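Local coordinates for mandelate racemase / muconate lactonizing enzyme family protein (Agrobacterium tumefaciens, PDB 4DXK) that belongs to the mandelate racemase subgroup of the enolase superfamily and is probably a metal-dependent racemase or related lyase with a barrel active site, at the interface of chains A and B. Sequence-based numbering; all coordinates share one arbitrary frame. Chains: chain A/B, Mandelate racemase / muconate lactonizing enzyme family protein.

The interface of chains A and B. Residues chain A 204, 209-212, 237, 239; chain B 187, 190-191.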
# COMPACT_ATOMS: atom_id res chain seq x y z
N ARG A 204 -39.99 -11.87 -0.64
CA ARG A 204 -39.46 -13.15 -0.19
C ARG A 204 -40.57 -14.07 0.34
O ARG A 204 -40.54 -15.29 0.10
CB ARG A 204 -38.37 -12.95 0.88
CG ARG A 204 -37.06 -12.40 0.33
CD ARG A 204 -36.36 -13.39 -0.59
NE ARG A 204 -35.15 -12.79 -1.15
CZ ARG A 204 -34.84 -12.80 -2.45
NH1 ARG A 204 -35.63 -13.40 -3.33
NH2 ARG A 204 -33.72 -12.21 -2.85
N ASP A 209 -36.85 -17.76 -2.95
CA ASP A 209 -35.55 -17.57 -3.58
C ASP A 209 -35.59 -17.57 -5.11
O ASP A 209 -34.54 -17.59 -5.75
CB ASP A 209 -34.57 -18.65 -3.08
CG ASP A 209 -34.87 -20.04 -3.64
OD1 ASP A 209 -35.95 -20.25 -4.24
OD2 ASP A 209 -34.01 -20.93 -3.48
N LYS A 210 -36.78 -17.56 -5.68
CA LYS A 210 -36.93 -17.71 -7.12
C LYS A 210 -36.67 -16.41 -7.88
O LYS A 210 -36.52 -16.42 -9.10
CB LYS A 210 -38.31 -18.27 -7.47
CG LYS A 210 -38.57 -19.64 -6.88
CD LYS A 210 -39.90 -20.21 -7.34
CE LYS A 210 -40.32 -21.40 -6.49
NZ LYS A 210 -41.22 -20.97 -5.38
N MET A 211 -36.61 -15.31 -7.15
CA MET A 211 -36.45 -13.97 -7.74
C MET A 211 -35.17 -13.30 -7.27
O MET A 211 -34.96 -13.15 -6.06
CB MET A 211 -37.65 -13.10 -7.33
CG MET A 211 -37.59 -11.67 -7.85
SD MET A 211 -37.80 -11.58 -9.63
CE MET A 211 -39.53 -12.05 -9.77
N ASP A 212 -34.32 -12.86 -8.21
CA ASP A 212 -33.21 -11.99 -7.84
C ASP A 212 -33.77 -10.59 -7.58
O ASP A 212 -34.58 -10.10 -8.37
CB ASP A 212 -32.17 -11.91 -8.97
CG ASP A 212 -31.50 -13.24 -9.25
OD1 ASP A 212 -31.19 -13.98 -8.29
OD2 ASP A 212 -31.27 -13.53 -10.44
N GLN A 237 -30.95 -11.39 0.93
CA GLN A 237 -30.21 -11.97 -0.19
C GLN A 237 -30.33 -11.12 -1.45
O GLN A 237 -30.71 -11.61 -2.51
CB GLN A 237 -30.69 -13.40 -0.49
CG GLN A 237 -30.54 -14.36 0.68
CD GLN A 237 -31.74 -14.36 1.62
OE1 GLN A 237 -32.89 -14.30 1.18
NE2 GLN A 237 -31.47 -14.43 2.92
N PHE A 239 -29.31 -8.98 -4.77
CA PHE A 239 -28.46 -9.39 -5.88
C PHE A 239 -27.36 -8.38 -6.18
O PHE A 239 -26.20 -8.75 -6.41
CB PHE A 239 -29.32 -9.61 -7.12
CG PHE A 239 -28.59 -10.23 -8.27
CD1 PHE A 239 -28.18 -11.55 -8.23
CD2 PHE A 239 -28.31 -9.48 -9.41
CE1 PHE A 239 -27.51 -12.13 -9.30
CE2 PHE A 239 -27.65 -10.06 -10.49
CZ PHE A 239 -27.24 -11.38 -10.43
N TYR B 187 -23.24 -16.45 -13.71
CA TYR B 187 -24.45 -16.33 -12.90
C TYR B 187 -24.89 -17.68 -12.36
O TYR B 187 -24.76 -18.70 -13.04
CB TYR B 187 -25.58 -15.74 -13.76
CG TYR B 187 -26.94 -15.76 -13.11
CD1 TYR B 187 -27.28 -14.85 -12.11
CD2 TYR B 187 -27.90 -16.69 -13.49
CE1 TYR B 187 -28.51 -14.88 -11.50
CE2 TYR B 187 -29.14 -16.73 -12.89
CZ TYR B 187 -29.45 -15.82 -11.90
OH TYR B 187 -30.69 -15.86 -11.30
N MET B 190 -30.50 -18.67 -7.40
CA MET B 190 -30.58 -19.18 -6.04
C MET B 190 -31.15 -20.60 -5.96
O MET B 190 -30.66 -21.41 -5.18
CB MET B 190 -31.30 -18.21 -5.10
CG MET B 190 -30.45 -16.97 -4.82
SD MET B 190 -31.12 -15.84 -3.59
CE MET B 190 -32.50 -15.15 -4.49
N PRO B 191 -32.17 -20.93 -6.78
CA PRO B 191 -32.60 -22.34 -6.77
C PRO B 191 -31.50 -23.30 -7.24
O PRO B 191 -31.37 -24.38 -6.65
CB PRO B 191 -33.78 -22.36 -7.75
CG PRO B 191 -34.34 -20.98 -7.67
CD PRO B 191 -33.13 -20.09 -7.53
O HOH W 1 -32.24 -16.60 -8.11
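In this member of the mandelate racemase subgroup of the enolase superfamily, whose C-terminal domain is an alpha/beta barrel, chain B meets chain A through the first turn of helix 190-207 and the loop just before it. The receiving surface combines the 3-10 turn 208-210, the start of barrel strand 212-216 and the loop around A:Phe239; this contact of the eight-chain deposited assembly may not be a biological one. B:Met190 is the main intruding side chain. Its CG is anti to the carbonyl carbon, and a bend at chi3 (-71°) tucks CE of B:Met190 against the carbonyl O of A:Asp209 (3.4 Å) and that of A:Met211 (3.5 Å), while SD lies beside CB of A:Gln237. The guanidinium of A:Arg204 meets the methyl tip to tip and is held by a nearly straight bond from its NH1 to O of A:Met211 (2.8 Å), in both the guanidinium and carbonyl planes. B:Pro191 and the A:Asp209 side chain, whose CG takes the crowded position, pass in opposite directions, CG of B:Pro191 3.9 Å from OD1 of A:Asp209. The A:Asp209 carbonyl O also touches CD of B:Pro191 and CB of B:Met190. B:Tyr187, CG anti to the backbone N (chi1 171°), and A:Asp212, CG anti to the carbonyl carbon, approach tip to tip, with ring and carboxylate planes 86° apart. OH of B:Tyr187 donates to the syn lone pair of A:Asp212 OD2 at 2.5 Å, a short bond. A water bridges OD1 of A:Asp212 and the backbone N of B:Met190, 2.8 Å from each; through it the helix amino end could help to stabilise a charged A:Asp212 carboxylate. The A:Phe239 and B:Tyr187 side chains cross at about a right angle, and CE1 of A:Phe239 lies in plane at the tyrosine ring's edge, 3.7 Å from CE1 of B:Tyr187. A:Asp212 OD2 sits over the rim of one A:Phe239 face.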